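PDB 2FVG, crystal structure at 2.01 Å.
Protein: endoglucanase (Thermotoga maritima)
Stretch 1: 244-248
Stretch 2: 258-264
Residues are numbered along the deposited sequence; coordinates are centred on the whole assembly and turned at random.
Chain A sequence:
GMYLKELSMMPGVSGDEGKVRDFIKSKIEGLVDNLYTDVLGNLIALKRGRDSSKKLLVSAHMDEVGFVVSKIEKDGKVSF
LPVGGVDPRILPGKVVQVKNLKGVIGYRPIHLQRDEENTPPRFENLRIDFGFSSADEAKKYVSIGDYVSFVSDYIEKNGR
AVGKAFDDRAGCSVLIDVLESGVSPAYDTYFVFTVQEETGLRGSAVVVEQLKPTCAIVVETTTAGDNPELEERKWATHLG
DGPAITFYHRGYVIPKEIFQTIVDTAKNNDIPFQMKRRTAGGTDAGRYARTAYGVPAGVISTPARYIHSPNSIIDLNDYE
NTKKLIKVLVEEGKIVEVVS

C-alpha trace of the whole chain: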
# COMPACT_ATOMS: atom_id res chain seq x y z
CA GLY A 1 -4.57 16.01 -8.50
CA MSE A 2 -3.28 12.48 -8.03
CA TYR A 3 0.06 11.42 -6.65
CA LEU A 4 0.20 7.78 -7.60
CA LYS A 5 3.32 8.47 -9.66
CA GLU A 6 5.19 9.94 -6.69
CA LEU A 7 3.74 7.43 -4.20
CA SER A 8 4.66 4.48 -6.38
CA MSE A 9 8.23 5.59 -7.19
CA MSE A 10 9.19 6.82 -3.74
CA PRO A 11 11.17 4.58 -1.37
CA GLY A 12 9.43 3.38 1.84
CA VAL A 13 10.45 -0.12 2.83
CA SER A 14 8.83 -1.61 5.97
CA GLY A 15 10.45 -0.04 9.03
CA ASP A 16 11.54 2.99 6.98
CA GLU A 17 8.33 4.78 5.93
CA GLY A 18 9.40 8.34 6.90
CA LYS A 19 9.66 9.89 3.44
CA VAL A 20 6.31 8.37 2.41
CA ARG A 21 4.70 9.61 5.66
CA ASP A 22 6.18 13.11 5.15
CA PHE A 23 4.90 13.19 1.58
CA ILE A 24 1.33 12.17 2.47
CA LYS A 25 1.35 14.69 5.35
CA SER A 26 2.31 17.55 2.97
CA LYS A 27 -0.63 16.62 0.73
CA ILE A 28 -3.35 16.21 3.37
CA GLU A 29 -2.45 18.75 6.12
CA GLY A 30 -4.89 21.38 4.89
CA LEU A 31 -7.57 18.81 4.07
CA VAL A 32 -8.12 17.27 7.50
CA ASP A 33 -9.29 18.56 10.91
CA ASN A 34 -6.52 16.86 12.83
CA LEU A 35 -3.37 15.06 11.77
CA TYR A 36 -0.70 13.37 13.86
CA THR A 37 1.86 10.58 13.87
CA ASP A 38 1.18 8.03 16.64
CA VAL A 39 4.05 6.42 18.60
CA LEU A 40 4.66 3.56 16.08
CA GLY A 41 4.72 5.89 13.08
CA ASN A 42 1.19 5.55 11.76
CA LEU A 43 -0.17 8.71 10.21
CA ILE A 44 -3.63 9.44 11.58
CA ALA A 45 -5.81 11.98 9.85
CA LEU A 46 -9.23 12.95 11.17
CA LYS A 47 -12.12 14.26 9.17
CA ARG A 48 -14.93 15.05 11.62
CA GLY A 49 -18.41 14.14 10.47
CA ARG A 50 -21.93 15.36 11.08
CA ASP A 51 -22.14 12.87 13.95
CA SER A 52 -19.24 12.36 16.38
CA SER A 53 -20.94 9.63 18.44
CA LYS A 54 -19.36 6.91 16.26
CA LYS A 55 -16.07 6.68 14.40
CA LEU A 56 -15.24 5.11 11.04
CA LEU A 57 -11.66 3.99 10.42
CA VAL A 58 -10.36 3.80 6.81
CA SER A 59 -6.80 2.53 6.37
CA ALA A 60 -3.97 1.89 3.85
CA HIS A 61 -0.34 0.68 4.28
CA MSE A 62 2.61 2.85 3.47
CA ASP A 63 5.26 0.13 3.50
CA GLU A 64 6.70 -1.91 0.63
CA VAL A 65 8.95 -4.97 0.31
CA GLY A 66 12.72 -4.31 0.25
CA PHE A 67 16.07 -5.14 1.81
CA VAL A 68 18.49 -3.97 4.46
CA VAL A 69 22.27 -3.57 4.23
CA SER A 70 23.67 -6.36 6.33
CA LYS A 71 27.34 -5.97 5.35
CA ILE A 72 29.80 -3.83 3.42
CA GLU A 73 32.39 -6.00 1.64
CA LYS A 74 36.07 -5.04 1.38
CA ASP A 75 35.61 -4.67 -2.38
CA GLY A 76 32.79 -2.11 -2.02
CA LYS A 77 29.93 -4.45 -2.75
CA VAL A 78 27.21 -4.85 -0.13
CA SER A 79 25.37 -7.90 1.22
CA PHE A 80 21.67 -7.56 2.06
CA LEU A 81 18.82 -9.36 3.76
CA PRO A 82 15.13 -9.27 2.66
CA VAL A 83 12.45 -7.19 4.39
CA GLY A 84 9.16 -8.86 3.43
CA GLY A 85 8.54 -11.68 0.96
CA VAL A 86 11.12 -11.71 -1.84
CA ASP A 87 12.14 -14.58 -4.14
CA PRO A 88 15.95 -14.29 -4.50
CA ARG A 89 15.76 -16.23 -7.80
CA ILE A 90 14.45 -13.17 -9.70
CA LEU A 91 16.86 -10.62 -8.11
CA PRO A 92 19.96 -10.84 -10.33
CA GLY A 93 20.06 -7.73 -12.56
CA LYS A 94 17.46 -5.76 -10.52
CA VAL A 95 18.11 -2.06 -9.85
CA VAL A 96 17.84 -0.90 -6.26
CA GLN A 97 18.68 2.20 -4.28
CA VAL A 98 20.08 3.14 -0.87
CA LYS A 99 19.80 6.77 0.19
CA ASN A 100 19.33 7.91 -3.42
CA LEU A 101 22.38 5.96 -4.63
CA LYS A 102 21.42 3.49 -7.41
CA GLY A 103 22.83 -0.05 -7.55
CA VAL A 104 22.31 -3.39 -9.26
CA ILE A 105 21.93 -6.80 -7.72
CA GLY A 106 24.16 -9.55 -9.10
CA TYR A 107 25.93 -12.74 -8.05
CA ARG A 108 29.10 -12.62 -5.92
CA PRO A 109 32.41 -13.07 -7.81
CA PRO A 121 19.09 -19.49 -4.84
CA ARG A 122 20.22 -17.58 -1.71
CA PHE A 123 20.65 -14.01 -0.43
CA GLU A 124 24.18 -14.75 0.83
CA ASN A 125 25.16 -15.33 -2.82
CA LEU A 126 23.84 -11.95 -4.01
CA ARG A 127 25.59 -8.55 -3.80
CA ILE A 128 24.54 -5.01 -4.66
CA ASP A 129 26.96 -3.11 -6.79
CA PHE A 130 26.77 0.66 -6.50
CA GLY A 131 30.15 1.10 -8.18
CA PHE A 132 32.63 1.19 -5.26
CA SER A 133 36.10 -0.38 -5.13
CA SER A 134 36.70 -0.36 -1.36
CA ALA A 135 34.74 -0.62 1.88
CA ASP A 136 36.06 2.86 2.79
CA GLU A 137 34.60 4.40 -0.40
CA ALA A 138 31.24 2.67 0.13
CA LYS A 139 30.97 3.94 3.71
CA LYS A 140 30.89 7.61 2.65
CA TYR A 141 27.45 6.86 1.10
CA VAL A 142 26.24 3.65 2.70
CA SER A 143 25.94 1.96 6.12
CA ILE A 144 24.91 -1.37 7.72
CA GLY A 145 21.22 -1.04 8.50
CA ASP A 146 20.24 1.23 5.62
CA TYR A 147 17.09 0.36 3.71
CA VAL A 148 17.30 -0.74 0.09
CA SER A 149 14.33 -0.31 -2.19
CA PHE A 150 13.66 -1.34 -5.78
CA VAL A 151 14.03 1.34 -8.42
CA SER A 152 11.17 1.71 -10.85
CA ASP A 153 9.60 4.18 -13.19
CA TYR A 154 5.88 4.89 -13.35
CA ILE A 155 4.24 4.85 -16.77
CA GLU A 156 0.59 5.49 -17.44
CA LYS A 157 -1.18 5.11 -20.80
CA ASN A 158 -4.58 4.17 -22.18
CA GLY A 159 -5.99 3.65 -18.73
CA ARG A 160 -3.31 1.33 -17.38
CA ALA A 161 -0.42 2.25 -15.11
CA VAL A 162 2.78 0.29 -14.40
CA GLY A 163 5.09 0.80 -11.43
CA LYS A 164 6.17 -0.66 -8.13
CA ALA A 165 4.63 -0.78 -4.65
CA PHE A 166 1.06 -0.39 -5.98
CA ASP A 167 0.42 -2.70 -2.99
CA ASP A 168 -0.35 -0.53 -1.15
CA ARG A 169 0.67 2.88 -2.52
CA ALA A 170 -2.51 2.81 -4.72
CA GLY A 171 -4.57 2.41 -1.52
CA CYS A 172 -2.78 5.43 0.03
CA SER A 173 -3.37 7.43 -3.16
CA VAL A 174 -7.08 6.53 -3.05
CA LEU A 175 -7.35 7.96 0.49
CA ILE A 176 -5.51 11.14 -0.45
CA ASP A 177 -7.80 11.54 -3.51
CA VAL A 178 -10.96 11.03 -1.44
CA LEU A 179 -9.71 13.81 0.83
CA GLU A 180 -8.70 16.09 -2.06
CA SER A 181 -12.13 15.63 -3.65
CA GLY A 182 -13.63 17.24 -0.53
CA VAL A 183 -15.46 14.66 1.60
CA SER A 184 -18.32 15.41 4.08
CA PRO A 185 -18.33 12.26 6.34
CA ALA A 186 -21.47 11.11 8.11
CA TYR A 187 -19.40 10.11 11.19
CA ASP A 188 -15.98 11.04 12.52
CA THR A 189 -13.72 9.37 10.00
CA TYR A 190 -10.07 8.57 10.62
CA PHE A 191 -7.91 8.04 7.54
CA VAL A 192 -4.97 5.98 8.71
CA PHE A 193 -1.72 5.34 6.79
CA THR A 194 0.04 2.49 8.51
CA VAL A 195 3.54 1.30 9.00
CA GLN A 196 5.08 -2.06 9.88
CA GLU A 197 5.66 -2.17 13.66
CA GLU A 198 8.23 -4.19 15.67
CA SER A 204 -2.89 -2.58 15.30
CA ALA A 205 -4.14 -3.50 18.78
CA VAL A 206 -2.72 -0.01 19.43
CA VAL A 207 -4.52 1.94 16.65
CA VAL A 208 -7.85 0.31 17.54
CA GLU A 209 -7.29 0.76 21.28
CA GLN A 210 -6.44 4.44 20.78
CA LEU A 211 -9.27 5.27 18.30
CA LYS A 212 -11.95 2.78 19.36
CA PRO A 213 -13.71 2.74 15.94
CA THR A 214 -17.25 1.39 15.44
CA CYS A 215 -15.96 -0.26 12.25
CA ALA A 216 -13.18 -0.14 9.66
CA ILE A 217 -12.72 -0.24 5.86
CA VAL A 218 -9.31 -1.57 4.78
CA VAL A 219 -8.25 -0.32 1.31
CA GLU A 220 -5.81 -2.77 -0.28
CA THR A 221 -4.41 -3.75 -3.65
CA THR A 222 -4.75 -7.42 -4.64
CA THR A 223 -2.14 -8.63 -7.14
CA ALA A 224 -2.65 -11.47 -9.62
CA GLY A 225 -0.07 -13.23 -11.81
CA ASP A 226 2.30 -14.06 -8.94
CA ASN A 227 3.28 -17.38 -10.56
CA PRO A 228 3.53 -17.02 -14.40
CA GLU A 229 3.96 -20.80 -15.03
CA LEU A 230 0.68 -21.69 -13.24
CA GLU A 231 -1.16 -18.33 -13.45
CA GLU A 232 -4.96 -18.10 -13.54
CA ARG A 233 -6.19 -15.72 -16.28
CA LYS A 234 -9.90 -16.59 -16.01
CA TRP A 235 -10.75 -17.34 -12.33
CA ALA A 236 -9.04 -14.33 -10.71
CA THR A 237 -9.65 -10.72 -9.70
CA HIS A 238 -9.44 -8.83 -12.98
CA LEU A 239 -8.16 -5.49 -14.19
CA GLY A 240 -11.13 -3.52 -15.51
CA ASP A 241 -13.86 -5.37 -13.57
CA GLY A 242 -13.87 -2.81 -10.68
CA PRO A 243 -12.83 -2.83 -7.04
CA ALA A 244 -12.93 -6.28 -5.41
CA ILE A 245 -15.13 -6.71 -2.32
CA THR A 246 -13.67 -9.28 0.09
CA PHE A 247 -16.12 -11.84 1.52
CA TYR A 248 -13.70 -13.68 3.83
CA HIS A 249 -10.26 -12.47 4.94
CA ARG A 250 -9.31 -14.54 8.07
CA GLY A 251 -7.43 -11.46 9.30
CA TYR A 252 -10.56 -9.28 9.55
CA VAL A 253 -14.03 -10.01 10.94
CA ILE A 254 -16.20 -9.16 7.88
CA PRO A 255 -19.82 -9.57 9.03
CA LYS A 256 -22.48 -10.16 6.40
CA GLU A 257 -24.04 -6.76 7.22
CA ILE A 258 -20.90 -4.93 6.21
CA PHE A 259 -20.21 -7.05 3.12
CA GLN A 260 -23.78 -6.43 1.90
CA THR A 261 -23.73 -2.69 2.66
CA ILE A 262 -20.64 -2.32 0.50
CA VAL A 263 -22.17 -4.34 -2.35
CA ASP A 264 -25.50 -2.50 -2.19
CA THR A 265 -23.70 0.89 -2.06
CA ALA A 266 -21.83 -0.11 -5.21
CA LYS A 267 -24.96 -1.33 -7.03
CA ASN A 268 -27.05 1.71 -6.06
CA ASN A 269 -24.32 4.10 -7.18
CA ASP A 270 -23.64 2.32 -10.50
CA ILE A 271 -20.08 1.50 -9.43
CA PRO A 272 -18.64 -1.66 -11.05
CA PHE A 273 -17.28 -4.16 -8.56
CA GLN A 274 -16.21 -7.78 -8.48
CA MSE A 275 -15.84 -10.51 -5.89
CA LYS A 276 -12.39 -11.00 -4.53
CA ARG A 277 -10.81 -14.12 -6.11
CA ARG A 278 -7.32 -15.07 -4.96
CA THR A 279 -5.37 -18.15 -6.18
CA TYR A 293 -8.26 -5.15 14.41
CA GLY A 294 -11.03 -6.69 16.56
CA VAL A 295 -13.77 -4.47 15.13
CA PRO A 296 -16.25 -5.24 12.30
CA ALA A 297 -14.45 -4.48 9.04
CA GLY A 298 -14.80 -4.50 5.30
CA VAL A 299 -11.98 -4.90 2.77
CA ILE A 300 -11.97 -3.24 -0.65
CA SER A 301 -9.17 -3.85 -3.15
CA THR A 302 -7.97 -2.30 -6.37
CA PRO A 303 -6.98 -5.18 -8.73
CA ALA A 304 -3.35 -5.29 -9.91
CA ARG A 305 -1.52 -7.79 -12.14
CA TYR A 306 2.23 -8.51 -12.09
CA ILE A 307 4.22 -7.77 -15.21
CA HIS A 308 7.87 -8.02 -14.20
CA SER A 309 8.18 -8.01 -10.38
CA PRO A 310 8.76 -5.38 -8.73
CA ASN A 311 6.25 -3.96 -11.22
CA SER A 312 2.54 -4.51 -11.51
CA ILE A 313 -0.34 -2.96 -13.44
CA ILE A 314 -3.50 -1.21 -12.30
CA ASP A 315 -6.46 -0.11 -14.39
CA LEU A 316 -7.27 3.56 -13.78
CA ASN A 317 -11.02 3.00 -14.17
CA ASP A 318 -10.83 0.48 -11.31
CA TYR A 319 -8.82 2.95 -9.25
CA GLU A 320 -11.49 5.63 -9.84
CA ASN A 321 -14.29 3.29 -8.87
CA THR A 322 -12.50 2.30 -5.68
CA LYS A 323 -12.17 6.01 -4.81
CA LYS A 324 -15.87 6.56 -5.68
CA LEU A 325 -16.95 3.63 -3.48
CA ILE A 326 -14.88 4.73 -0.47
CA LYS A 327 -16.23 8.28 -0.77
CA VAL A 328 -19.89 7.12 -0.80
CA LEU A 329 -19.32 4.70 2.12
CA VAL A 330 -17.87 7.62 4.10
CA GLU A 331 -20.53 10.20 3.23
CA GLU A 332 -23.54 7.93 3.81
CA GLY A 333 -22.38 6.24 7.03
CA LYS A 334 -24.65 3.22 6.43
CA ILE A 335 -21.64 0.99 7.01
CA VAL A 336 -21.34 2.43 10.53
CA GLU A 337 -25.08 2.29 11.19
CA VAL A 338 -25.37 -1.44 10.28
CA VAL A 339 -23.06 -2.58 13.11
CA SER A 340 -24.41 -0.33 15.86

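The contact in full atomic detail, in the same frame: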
# COMPACT_ATOMS: atom_id res chain seq x y z
N ALA A 244 -12.57 -4.97 -5.94
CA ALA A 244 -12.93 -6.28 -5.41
C ALA A 244 -13.42 -6.14 -3.98
O ALA A 244 -12.78 -5.47 -3.18
CB ALA A 244 -11.68 -7.24 -5.41
N ILE A 245 -14.54 -6.78 -3.66
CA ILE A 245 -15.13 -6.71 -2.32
C ILE A 245 -14.85 -8.06 -1.65
O ILE A 245 -15.29 -9.10 -2.13
CB ILE A 245 -16.64 -6.32 -2.41
CG1 ILE A 245 -16.76 -4.98 -3.16
CG2 ILE A 245 -17.27 -6.13 -1.03
CD1 ILE A 245 -18.19 -4.57 -3.44
N THR A 246 -14.03 -8.06 -0.60
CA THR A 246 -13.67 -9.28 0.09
C THR A 246 -14.84 -9.84 0.91
O THR A 246 -15.52 -9.12 1.63
CB THR A 246 -12.43 -9.06 0.99
OG1 THR A 246 -11.35 -8.64 0.17
CG2 THR A 246 -12.02 -10.31 1.70
N PHE A 247 -15.06 -11.15 0.78
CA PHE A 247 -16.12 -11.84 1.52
C PHE A 247 -15.57 -12.48 2.81
O PHE A 247 -16.22 -12.45 3.85
CB PHE A 247 -16.81 -12.88 0.63
CG PHE A 247 -17.90 -13.67 1.33
CD1 PHE A 247 -19.19 -13.17 1.44
CD2 PHE A 247 -17.63 -14.92 1.86
CE1 PHE A 247 -20.19 -13.90 2.08
CE2 PHE A 247 -18.63 -15.66 2.50
CZ PHE A 247 -19.90 -15.15 2.60
N TYR A 248 -14.38 -13.05 2.72
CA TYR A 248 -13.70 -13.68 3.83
C TYR A 248 -12.23 -13.28 3.76
O TYR A 248 -11.63 -13.33 2.68
CB TYR A 248 -13.82 -15.20 3.73
CG TYR A 248 -12.88 -15.97 4.63
CD1 TYR A 248 -13.21 -16.24 5.96
CD2 TYR A 248 -11.65 -16.45 4.15
CE1 TYR A 248 -12.33 -16.96 6.80
CE2 TYR A 248 -10.77 -17.17 4.97
CZ TYR A 248 -11.12 -17.42 6.29
OH TYR A 248 -10.26 -18.14 7.09
N ILE A 258 -21.87 -5.82 6.82
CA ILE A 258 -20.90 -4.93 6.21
C ILE A 258 -20.65 -5.31 4.75
O ILE A 258 -20.67 -4.44 3.88
CB ILE A 258 -19.58 -4.87 7.01
CG1 ILE A 258 -19.84 -4.11 8.32
CG2 ILE A 258 -18.50 -4.20 6.19
CD1 ILE A 258 -18.61 -3.76 9.11
N PHE A 259 -20.43 -6.60 4.49
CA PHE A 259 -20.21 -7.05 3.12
C PHE A 259 -21.35 -6.55 2.22
O PHE A 259 -21.11 -5.93 1.18
CB PHE A 259 -20.09 -8.59 3.05
CG PHE A 259 -20.02 -9.12 1.63
CD1 PHE A 259 -18.82 -9.15 0.93
CD2 PHE A 259 -21.17 -9.56 0.98
CE1 PHE A 259 -18.76 -9.62 -0.39
CE2 PHE A 259 -21.12 -10.03 -0.33
CZ PHE A 259 -19.91 -10.06 -1.02
N GLN A 260 -22.59 -6.77 2.67
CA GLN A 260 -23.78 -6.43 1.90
C GLN A 260 -23.98 -4.94 1.73
O GLN A 260 -24.44 -4.52 0.68
CB GLN A 260 -25.01 -7.08 2.54
CG GLN A 260 -26.24 -7.13 1.63
CD GLN A 260 -26.02 -7.99 0.38
OE1 GLN A 260 -25.50 -9.11 0.46
NE2 GLN A 260 -26.42 -7.47 -0.77
N THR A 261 -23.64 -4.15 2.75
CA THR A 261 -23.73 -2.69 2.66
C THR A 261 -22.82 -2.18 1.56
O THR A 261 -23.20 -1.30 0.78
CB THR A 261 -23.35 -2.00 3.99
OG1 THR A 261 -24.29 -2.38 5.00
CG2 THR A 261 -23.35 -0.48 3.86
N ILE A 262 -21.60 -2.72 1.50
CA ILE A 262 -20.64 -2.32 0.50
C ILE A 262 -21.15 -2.67 -0.91
O ILE A 262 -21.13 -1.84 -1.82
CB ILE A 262 -19.27 -2.94 0.76
CG1 ILE A 262 -18.73 -2.46 2.10
CG2 ILE A 262 -18.30 -2.53 -0.33
CD1 ILE A 262 -17.40 -3.13 2.54
N VAL A 263 -21.64 -3.88 -1.07
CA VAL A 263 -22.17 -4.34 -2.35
C VAL A 263 -23.38 -3.51 -2.78
O VAL A 263 -23.46 -3.08 -3.93
CB VAL A 263 -22.59 -5.83 -2.28
CG1 VAL A 263 -23.52 -6.19 -3.45
CG2 VAL A 263 -21.37 -6.69 -2.23
N ASP A 264 -24.30 -3.28 -1.86
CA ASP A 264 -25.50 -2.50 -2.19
C ASP A 264 -25.14 -1.06 -2.54
O ASP A 264 -25.67 -0.50 -3.49
CB ASP A 264 -26.52 -2.60 -1.06
CG ASP A 264 -27.11 -4.00 -0.94
OD1 ASP A 264 -26.70 -4.90 -1.71
OD2 ASP A 264 -28.00 -4.21 -0.09

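The centre of the contact is the side chain of Ile245, which points toward the helix 258-264 and is buried. Its chi1 is -57° (m) and its chi2 174° (t). Ile245 CD1 lies 3.7 Å from Ile262 CG2 and 4.0 Å from Val263 CG2; Ile245 CG2 lies 3.8 Å from Phe259 CE1 and also 3.8 Å from Ile262 CG2, so both branches pack on Ile262. These are van der Waals separations between carbons, so the attraction is dispersive and hydrophobic. One isoleucine can reach all three residues because positions 259, 262 and 263 fall along one side of the helix, a spacing maintained by backbone bonds such as Val263 N to Phe259 O (3.1 Å).

The CA positions give the register: Ile245 CA is 7.4 Å from Val263 CA, and Phe247 CA is 6.5 Å from Phe259 CA. Stretch 1 therefore advances as the helix runs back toward its earlier residues.

At that second pairing the two phenylalanines meet edge to face. Their ring centroids are 5.2 Å apart and their planes stand at 87°, with the edge of Phe247 directed at the face of Phe259; this places the slightly positive ring edge against the electron-rich face. Phe247 CB also packs 3.9 Å from Phe259 CE1. Phe247 is otherwise exposed, whereas Phe259 is buried.

The polar edge is slight. Thr246 points its CB away from the helix, but Thr246 O comes within 3.4 Å of Phe259 CD1, near the ring plane, where the polarised C-H edge suits a carbonyl oxygen. No hydrogen bond crosses between the stretches, and the 279 Å² buried by both sides together reflects mainly apolar packing. Farther out, one side-chain hydrogen bond stays within the helix: Gln260 NE2 donates to Asp264 OD1 at 2.8 Å, one turn along, without engaging stretch 1.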